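Side-chain contacts in regulator of polyketide synthase expression (Bifidobacterium adolescentis, PDB 3ONQ), which is of unknown function but probably binds DNA through a PucR-type helix-turn-helix domain and regulates transcription, perhaps of polyketide synthase genes: residues G173-Y176 with A177-E180; H222-T225 with V226-R229; S64-L67 with A68-S71; A241-P244 with R245-Y248. All coordinates share one frame; numbering follows the deposited sequence. Where two conformers were deposited one is given.

Overall arrangement
All four contacts lie at the N-terminal ends of helices. Along the chain the order is contact 3, contact 1, contact 2, contact 4. Contact 3 opens helix 67-80, which follows strand 55-61 of the mixed sheet. Its centre is about 52 Å from that of contact 2, on the opposite side of the chain's centre. Contact 1 starts helix 175-190, near the middle of the elongated chain. Contacts 2 and 4 start the successive helices 223-237 and 244-261 of the PucR helix-turn-helix region, with centres about 16 Å apart. Contacts 1 and 4, centres about 20 Å apart, both touch the second subunit, so helix starts also take part in the assembly.

Contact 1 (G173-Y176 with A177-E180); sequences GDDY and AREE. With GOL (glycerol), chain U.
Gly173 lies against the Arg178 guanidinium, with its CA 3.6 Å from Arg178 NH2 and over one face of the group. Gly173 itself has positive phi and ends the preceding helix in a Schellman motif. Asp174 follows as the N-cap of the next helix. Its CG is anti to the backbone N (chi1 -179°), and OD1 accepts from Tyr176 N at 2.9 Å. The donor stands above the carboxylate plane. The other oxygen, OD2, forms a salt bridge with Arg169, so both carboxylate oxygens have partners. The carbonyl O of Asp174 takes the first helical bond, from Arg178 N at 3.2 Å.

Asp175 carries the main side-chain link across the contact. Its OD2 forms a salt bridge with Arg178 NH1 at 2.8 Å. The NH1 lies out of the carboxylate plane, whereas OD2 is close to the guanidinium plane; the two planes are 62° apart. Asp175 was modelled in two conformers, so this bridge may be only partly populated. The extended Arg178 chain also brings NH2 to O2 of a glycerol, 2.8 Å away, in a nearly straight bond (169°). Tyr176 O accepts from Glu180 N at 3.0 Å, continuing the helix.

Around the contact, Ala177 packs on Leu166 and Arg169 of helix 166-172, and the Tyr176 ring stacks with His138 of helix 132-149. Glu179 forms salt bridges with Arg260 of helix 244-261 and Arg183. Arg178 NE makes a hydrogen bond to Leu171 O of the second subunit, tying the start of helix 175-190 to that neighbouring subunit.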
# COMPACT_ATOMS: atom_id res chain seq x y z
N GLY B 173 -5.38 -16.81 -9.81
CA GLY B 173 -4.36 -15.83 -9.47
C GLY B 173 -4.93 -14.60 -8.77
O GLY B 173 -4.27 -13.58 -8.70
N ASP B 174 -6.15 -14.70 -8.26
CA ASP B 174 -6.80 -13.61 -7.54
C ASP B 174 -6.23 -13.46 -6.12
O ASP B 174 -6.56 -14.23 -5.24
CB ASP B 174 -8.30 -13.91 -7.44
CG ASP B 174 -9.08 -12.81 -6.73
OD1 ASP B 174 -8.46 -11.79 -6.34
OD2 ASP B 174 -10.32 -12.96 -6.59
N ASP B 175 -5.39 -12.44 -5.93
CA ASP B 175 -4.78 -12.16 -4.64
C ASP B 175 -5.80 -11.95 -3.51
O ASP B 175 -5.55 -12.31 -2.36
CB ASP B 175 -3.86 -10.93 -4.74
CG ASP B 175 -2.47 -11.29 -5.20
OD1 ASP B 175 -1.90 -10.54 -6.02
OD2 ASP B 175 -1.95 -12.34 -4.75
N TYR B 176 -6.94 -11.37 -3.85
CA TYR B 176 -8.00 -11.17 -2.85
C TYR B 176 -8.45 -12.54 -2.30
O TYR B 176 -8.68 -12.69 -1.10
CB TYR B 176 -9.20 -10.41 -3.42
CG TYR B 176 -8.97 -8.93 -3.65
CD1 TYR B 176 -8.76 -8.07 -2.59
CD2 TYR B 176 -8.97 -8.41 -4.94
CE1 TYR B 176 -8.55 -6.71 -2.81
CE2 TYR B 176 -8.76 -7.06 -5.17
CZ TYR B 176 -8.56 -6.21 -4.10
OH TYR B 176 -8.36 -4.87 -4.33
N ALA B 177 -8.57 -13.53 -3.18
CA ALA B 177 -9.02 -14.86 -2.74
C ALA B 177 -7.94 -15.55 -1.92
O ALA B 177 -8.25 -16.19 -0.92
CB ALA B 177 -9.43 -15.72 -3.92
N ARG B 178 -6.68 -15.44 -2.33
CA ARG B 178 -5.62 -16.04 -1.54
C ARG B 178 -5.64 -15.45 -0.15
O ARG B 178 -5.49 -16.16 0.84
CB ARG B 178 -4.24 -15.78 -2.16
CG ARG B 178 -3.95 -16.53 -3.43
CD ARG B 178 -2.62 -16.06 -3.99
NE ARG B 178 -2.33 -16.64 -5.30
CZ ARG B 178 -1.77 -16.00 -6.31
NH1 ARG B 178 -1.43 -14.72 -6.21
NH2 ARG B 178 -1.55 -16.65 -7.44
N GLU B 179 -5.79 -14.14 -0.07
CA GLU B 179 -5.68 -13.45 1.21
C GLU B 179 -6.84 -13.86 2.11
O GLU B 179 -6.63 -14.15 3.29
CB GLU B 179 -5.64 -11.93 1.02
CG GLU B 179 -5.47 -11.16 2.32
CD GLU B 179 -4.06 -11.29 2.90
OE1 GLU B 179 -3.17 -11.85 2.21
OE2 GLU B 179 -3.85 -10.83 4.04
N GLU B 180 -8.06 -13.89 1.57
CA GLU B 180 -9.21 -14.34 2.37
C GLU B 180 -9.05 -15.77 2.89
O GLU B 180 -9.36 -16.05 4.05
CB GLU B 180 -10.52 -14.22 1.58
CG GLU B 180 -10.97 -12.77 1.37
CD GLU B 180 -12.37 -12.69 0.78
OE1 GLU B 180 -13.15 -13.67 0.94
OE2 GLU B 180 -12.69 -11.66 0.15
C1 GOL U . -0.87 -12.88 -9.53
O1 GOL U . -1.50 -12.04 -8.59
C2 GOL U . -0.03 -13.91 -8.78
O2 GOL U . -0.15 -15.18 -9.37
C3 GOL U . 1.43 -13.48 -8.76
O3 GOL U . 1.83 -13.37 -7.40

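Contact 2 (H222-T225 with V226-R229); sequences HPNT and VRYR. With SO4 (sulfate ion), chain S.
Thr225 CG2 is anti to the backbone N because OG1 takes the place beside that N (chi1 -69°). This places the methyl beside Arg229, whose chain runs extended from CG to NE. The two side chains lie alongside each other and point the same way. CG2 sits over one face of the guanidinium, near its rim, 3.5 Å from Arg229 NE. The methyl therefore packs on the flat group, while the guanidinium edge is left for polar partners. There a sulfate is held by two nearly straight bonds: Arg229 NE to O4 at 2.8 Å and Arg229 NH2 to O3 at 2.7 Å. NH1 bonds to Thr201, so all three nitrogens have acceptors.

One turn is also spanned by Asn224 and Arg227. Arg227 bends at chi3 (-66°), and both its NE and NH1 form weak bonds to Asn224 OD1, each 3.4 Å long. The amide and guanidinium planes are 60° apart. His222 is the N-cap: its ND1 accepts from Asn224 N at 2.9 Å, with the donor N in the ring plane. This is consistent with an ND1 that carries no proton.

The contact opens helix 223-237, within the helix-turn-helix region. Val226 packs on Leu212 and Thr215 of helix 212-219, and Pro223 on Glu213 of the same helix. Arg229 also touches Pro197, just before helix 198-207.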
# COMPACT_ATOMS: atom_id res chain seq x y z
N HIS B 222 -13.06 -39.31 21.35
CA HIS B 222 -14.34 -39.89 20.97
C HIS B 222 -14.80 -39.28 19.65
O HIS B 222 -14.55 -38.09 19.41
CB HIS B 222 -15.38 -39.59 22.04
CG HIS B 222 -16.62 -40.43 21.94
ND1 HIS B 222 -17.62 -40.18 21.02
CD2 HIS B 222 -17.02 -41.52 22.64
CE1 HIS B 222 -18.57 -41.08 21.15
NE2 HIS B 222 -18.24 -41.90 22.13
N PRO B 223 -15.45 -40.07 18.78
CA PRO B 223 -16.00 -39.53 17.53
C PRO B 223 -16.88 -38.29 17.73
O PRO B 223 -16.81 -37.36 16.92
CB PRO B 223 -16.81 -40.71 16.98
CG PRO B 223 -16.05 -41.91 17.46
CD PRO B 223 -15.54 -41.54 18.84
N ASN B 224 -17.70 -38.29 18.78
CA ASN B 224 -18.52 -37.12 19.12
C ASN B 224 -17.67 -35.88 19.34
O ASN B 224 -18.12 -34.76 19.10
CB ASN B 224 -19.35 -37.37 20.38
CG ASN B 224 -20.48 -38.35 20.14
OD1 ASN B 224 -20.82 -38.65 18.99
ND2 ASN B 224 -21.09 -38.84 21.22
N THR B 225 -16.45 -36.08 19.82
CA THR B 225 -15.58 -34.95 20.07
C THR B 225 -15.11 -34.35 18.75
O THR B 225 -15.07 -33.12 18.60
CB THR B 225 -14.41 -35.35 20.99
OG1 THR B 225 -14.93 -35.62 22.29
CG2 THR B 225 -13.40 -34.23 21.08
N VAL B 226 -14.77 -35.21 17.80
CA VAL B 226 -14.43 -34.74 16.46
C VAL B 226 -15.63 -34.00 15.87
O VAL B 226 -15.48 -32.92 15.30
CB VAL B 226 -14.06 -35.90 15.53
CG1 VAL B 226 -13.81 -35.37 14.11
CG2 VAL B 226 -12.83 -36.64 16.06
N ARG B 227 -16.81 -34.60 16.01
CA ARG B 227 -18.04 -34.01 15.49
C ARG B 227 -18.21 -32.60 16.03
O ARG B 227 -18.46 -31.65 15.29
CB ARG B 227 -19.24 -34.86 15.90
CG ARG B 227 -20.16 -35.25 14.76
CD ARG B 227 -21.36 -36.04 15.28
NE ARG B 227 -20.97 -37.34 15.83
CZ ARG B 227 -21.10 -38.50 15.19
NH1 ARG B 227 -20.71 -39.63 15.77
NH2 ARG B 227 -21.63 -38.53 13.98
N TYR B 228 -18.07 -32.46 17.34
CA TYR B 228 -18.24 -31.18 18.01
C TYR B 228 -17.22 -30.15 17.51
O TYR B 228 -17.57 -29.00 17.22
CB TYR B 228 -18.14 -31.37 19.53
CG TYR B 228 -18.23 -30.10 20.35
CD1 TYR B 228 -19.47 -29.61 20.78
CD2 TYR B 228 -17.09 -29.40 20.73
CE1 TYR B 228 -19.56 -28.44 21.54
CE2 TYR B 228 -17.17 -28.23 21.48
CZ TYR B 228 -18.40 -27.76 21.88
OH TYR B 228 -18.49 -26.61 22.64
N ARG B 229 -15.96 -30.55 17.39
CA ARG B 229 -14.95 -29.63 16.85
C ARG B 229 -15.20 -29.17 15.42
O ARG B 229 -15.00 -28.00 15.10
CB ARG B 229 -13.55 -30.22 16.98
CG ARG B 229 -13.12 -30.40 18.43
CD ARG B 229 -11.90 -31.29 18.51
NE ARG B 229 -11.49 -31.51 19.89
CZ ARG B 229 -10.45 -32.27 20.24
NH1 ARG B 229 -9.71 -32.87 19.30
NH2 ARG B 229 -10.14 -32.41 21.52
S SO4 S . -12.54 -29.98 23.08
O1 SO4 S . -13.60 -30.19 24.05
O2 SO4 S . -11.99 -28.63 23.23
O3 SO4 S . -11.48 -30.95 23.33
O4 SO4 S . -13.07 -30.14 21.74

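Contact 3 (S64-L67 with A68-S71); sequences SASL and ASTS
Ser66 OG faces the backbone of Ser69, and the two meet at the start of helix 67-80. The hydroxyl lies between its own backbone N and carbonyl carbon (chi1 67°). From there it accepts from Ser69 N at 3.1 Å, the capping bond of the helix. Ser69 CB is just as near, 3.0 Å from Ser66 OG, while the Ser69 hydroxyl is turned anti to its own N.

Ser71 is turned the other way, back along the helix. Its OG is beside the backbone N and donates to Leu67 O at 3.0 Å. Ser71 N also donates to Leu67 O, at 3.0 Å, and the two donors come from opposite faces of the carbonyl plane. Thr70 OG1 lies beside the preceding loop. A water donates to Thr70 OG1 at 3.0 Å and accepts from Ala65 N at 2.6 Å, joining loop and helix. Thr70 OG1 also bonds to Ala117 O. Leu67 and Ser71 pack on Leu95 of strand 94-100, so this helix start rests on the sheet.

An alanine in place of Ser66 would probably leave Ser69 N without its capping acceptor and let the first turn fray. The chemistry is that of small hydroxyls: one accepts at the helix start, one doubles the grip on a carbonyl, and one holds a bridging water.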
# COMPACT_ATOMS: atom_id res chain seq x y z
N SER B 64 -28.90 -10.40 -20.87
CA SER B 64 -30.01 -11.26 -21.25
C SER B 64 -30.25 -11.24 -22.76
O SER B 64 -30.50 -12.28 -23.37
CB SER B 64 -31.28 -10.81 -20.53
OG SER B 64 -32.21 -11.87 -20.43
N ALA B 65 -30.19 -10.05 -23.35
CA ALA B 65 -30.41 -9.90 -24.78
C ALA B 65 -29.24 -9.16 -25.43
O ALA B 65 -28.72 -9.60 -26.45
CB ALA B 65 -31.72 -9.15 -25.04
N SER B 66 -28.84 -8.05 -24.83
CA SER B 66 -27.73 -7.28 -25.38
C SER B 66 -27.05 -6.39 -24.34
O SER B 66 -27.59 -6.18 -23.24
CB SER B 66 -28.21 -6.42 -26.54
OG SER B 66 -29.10 -5.42 -26.08
N LEU B 67 -25.88 -5.87 -24.69
CA LEU B 67 -25.12 -4.99 -23.81
C LEU B 67 -25.83 -3.66 -23.61
O LEU B 67 -25.96 -3.17 -22.49
CB LEU B 67 -23.70 -4.78 -24.34
CG LEU B 67 -22.81 -6.03 -24.28
CD1 LEU B 67 -21.55 -5.88 -25.13
CD2 LEU B 67 -22.45 -6.38 -22.85
N ALA B 68 -26.31 -3.07 -24.71
CA ALA B 68 -27.03 -1.81 -24.63
C ALA B 68 -28.32 -1.96 -23.82
O ALA B 68 -28.68 -1.07 -23.05
CB ALA B 68 -27.34 -1.28 -26.02
N SER B 69 -29.00 -3.09 -23.99
CA SER B 69 -30.27 -3.29 -23.31
C SER B 69 -30.06 -3.46 -21.81
O SER B 69 -30.77 -2.86 -21.00
CB SER B 69 -30.98 -4.52 -23.88
OG SER B 69 -32.17 -4.77 -23.16
N THR B 70 -29.08 -4.27 -21.44
CA THR B 70 -28.79 -4.48 -20.04
C THR B 70 -28.33 -3.18 -19.37
O THR B 70 -28.74 -2.88 -18.25
CB THR B 70 -27.75 -5.60 -19.85
OG1 THR B 70 -28.35 -6.86 -20.18
CG2 THR B 70 -27.29 -5.65 -18.40
N SER B 71 -27.51 -2.40 -20.06
CA SER B 71 -27.00 -1.14 -19.51
C SER B 71 -28.12 -0.15 -19.23
O SER B 71 -28.08 0.59 -18.24
CB SER B 71 -25.98 -0.49 -20.45
OG SER B 71 -24.80 -1.25 -20.55
O HOH W 1 -30.36 -7.77 -22.16

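Contact 4 (A241-P244 with R245-Y248); sequences ATDP and RDAY
Asp243 OD1 receives two backbone N-H groups of the new helix, and these bonds dominate the contact. Asp246 N donates to OD1 at 3.1 Å with an angle of 160°, and OD1 uses its anti lone pair, on the side away from OD2. Arg245 N is nearer to OD1, at 2.8 Å, but its 123° angle makes that bond weak. With CG anti to the backbone N (chi1 178°), the carboxylate is swung over the first turn. Its negative charge there would probably interact favourably with the helix dipole. A leucine in place of Asp243 would probably leave Asp246 N without its side-chain acceptor and the helix start without its nearby negative charge.

Backbone bonds continue the turn. Ala247 N donates to Asp243 O at 2.8 Å, nearly along the C=O axis, and Tyr248 N donates to Pro244 O at 3.2 Å.

Charge adds one unfavourable pair. Asp243 OD1 and Asp246 OD1 come within 3.5 Å, though Asp246 OD2 accepts from the backbone N of Asp240. Arg245 turns away at chi2 and makes a salt bridge with Glu168.

Van der Waals contacts are few. Ala247 CB lies 3.4 Å from the carbonyl oxygens Ala241 O and Asp243 O, and packs on Leu206. Tyr248 packs on helix 166-172, and its ring meets Tyr248 of the second subunit.

The arrangement is a classic aspartate N-cap followed by proline at the first helical position. It begins helix 244-261 in the PucR-type helix-turn-helix region, beside the subunit interface.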
# COMPACT_ATOMS: atom_id res chain seq x y z
N ALA B 241 -16.64 -28.91 7.36
CA ALA B 241 -15.76 -29.93 6.81
C ALA B 241 -16.53 -31.18 6.39
O ALA B 241 -16.04 -31.94 5.56
CB ALA B 241 -14.67 -30.28 7.80
N THR B 242 -17.71 -31.41 6.96
CA THR B 242 -18.48 -32.63 6.62
C THR B 242 -19.14 -32.52 5.25
O THR B 242 -19.65 -33.51 4.72
CB THR B 242 -19.54 -33.00 7.71
OG1 THR B 242 -20.60 -32.04 7.71
CG2 THR B 242 -18.91 -33.04 9.10
N ASP B 243 -19.14 -31.32 4.67
CA ASP B 243 -19.69 -31.12 3.33
C ASP B 243 -18.59 -31.16 2.28
O ASP B 243 -17.60 -30.45 2.40
CB ASP B 243 -20.44 -29.80 3.25
CG ASP B 243 -20.97 -29.52 1.86
OD1 ASP B 243 -20.22 -29.00 1.02
OD2 ASP B 243 -22.14 -29.85 1.60
N PRO B 244 -18.77 -31.96 1.23
CA PRO B 244 -17.71 -32.14 0.22
C PRO B 244 -17.24 -30.81 -0.41
O PRO B 244 -16.04 -30.64 -0.65
CB PRO B 244 -18.37 -33.03 -0.84
CG PRO B 244 -19.44 -33.75 -0.10
CD PRO B 244 -19.95 -32.80 0.95
N ARG B 245 -18.14 -29.88 -0.67
CA ARG B 245 -17.72 -28.60 -1.24
C ARG B 245 -16.89 -27.83 -0.23
O ARG B 245 -15.80 -27.37 -0.56
CB ARG B 245 -18.92 -27.77 -1.69
CG ARG B 245 -18.58 -26.32 -1.99
CD ARG B 245 -17.56 -26.19 -3.13
NE ARG B 245 -17.16 -24.80 -3.35
CZ ARG B 245 -16.18 -24.42 -4.16
NH1 ARG B 245 -15.50 -25.32 -4.85
NH2 ARG B 245 -15.88 -23.14 -4.29
N ASP B 246 -17.37 -27.71 1.00
CA ASP B 246 -16.66 -26.94 2.02
C ASP B 246 -15.31 -27.56 2.34
O ASP B 246 -14.33 -26.84 2.60
CB ASP B 246 -17.49 -26.82 3.32
CG ASP B 246 -18.76 -26.02 3.13
OD1 ASP B 246 -19.18 -25.80 1.98
OD2 ASP B 246 -19.34 -25.61 4.15
N ALA B 247 -15.26 -28.89 2.36
CA ALA B 247 -14.02 -29.60 2.67
C ALA B 247 -12.94 -29.26 1.63
O ALA B 247 -11.77 -29.11 1.96
CB ALA B 247 -14.26 -31.12 2.74
N TYR B 248 -13.35 -29.14 0.38
CA TYR B 248 -12.42 -28.72 -0.66
C TYR B 248 -11.93 -27.29 -0.40
O TYR B 248 -10.74 -27.01 -0.53
CB TYR B 248 -13.08 -28.83 -2.04
CG TYR B 248 -12.26 -28.20 -3.13
CD1 TYR B 248 -11.07 -28.76 -3.56
CD2 TYR B 248 -12.68 -27.03 -3.74
CE1 TYR B 248 -10.32 -28.17 -4.56
CE2 TYR B 248 -11.95 -26.44 -4.74
CZ TYR B 248 -10.77 -27.01 -5.14
OH TYR B 248 -10.05 -26.41 -6.14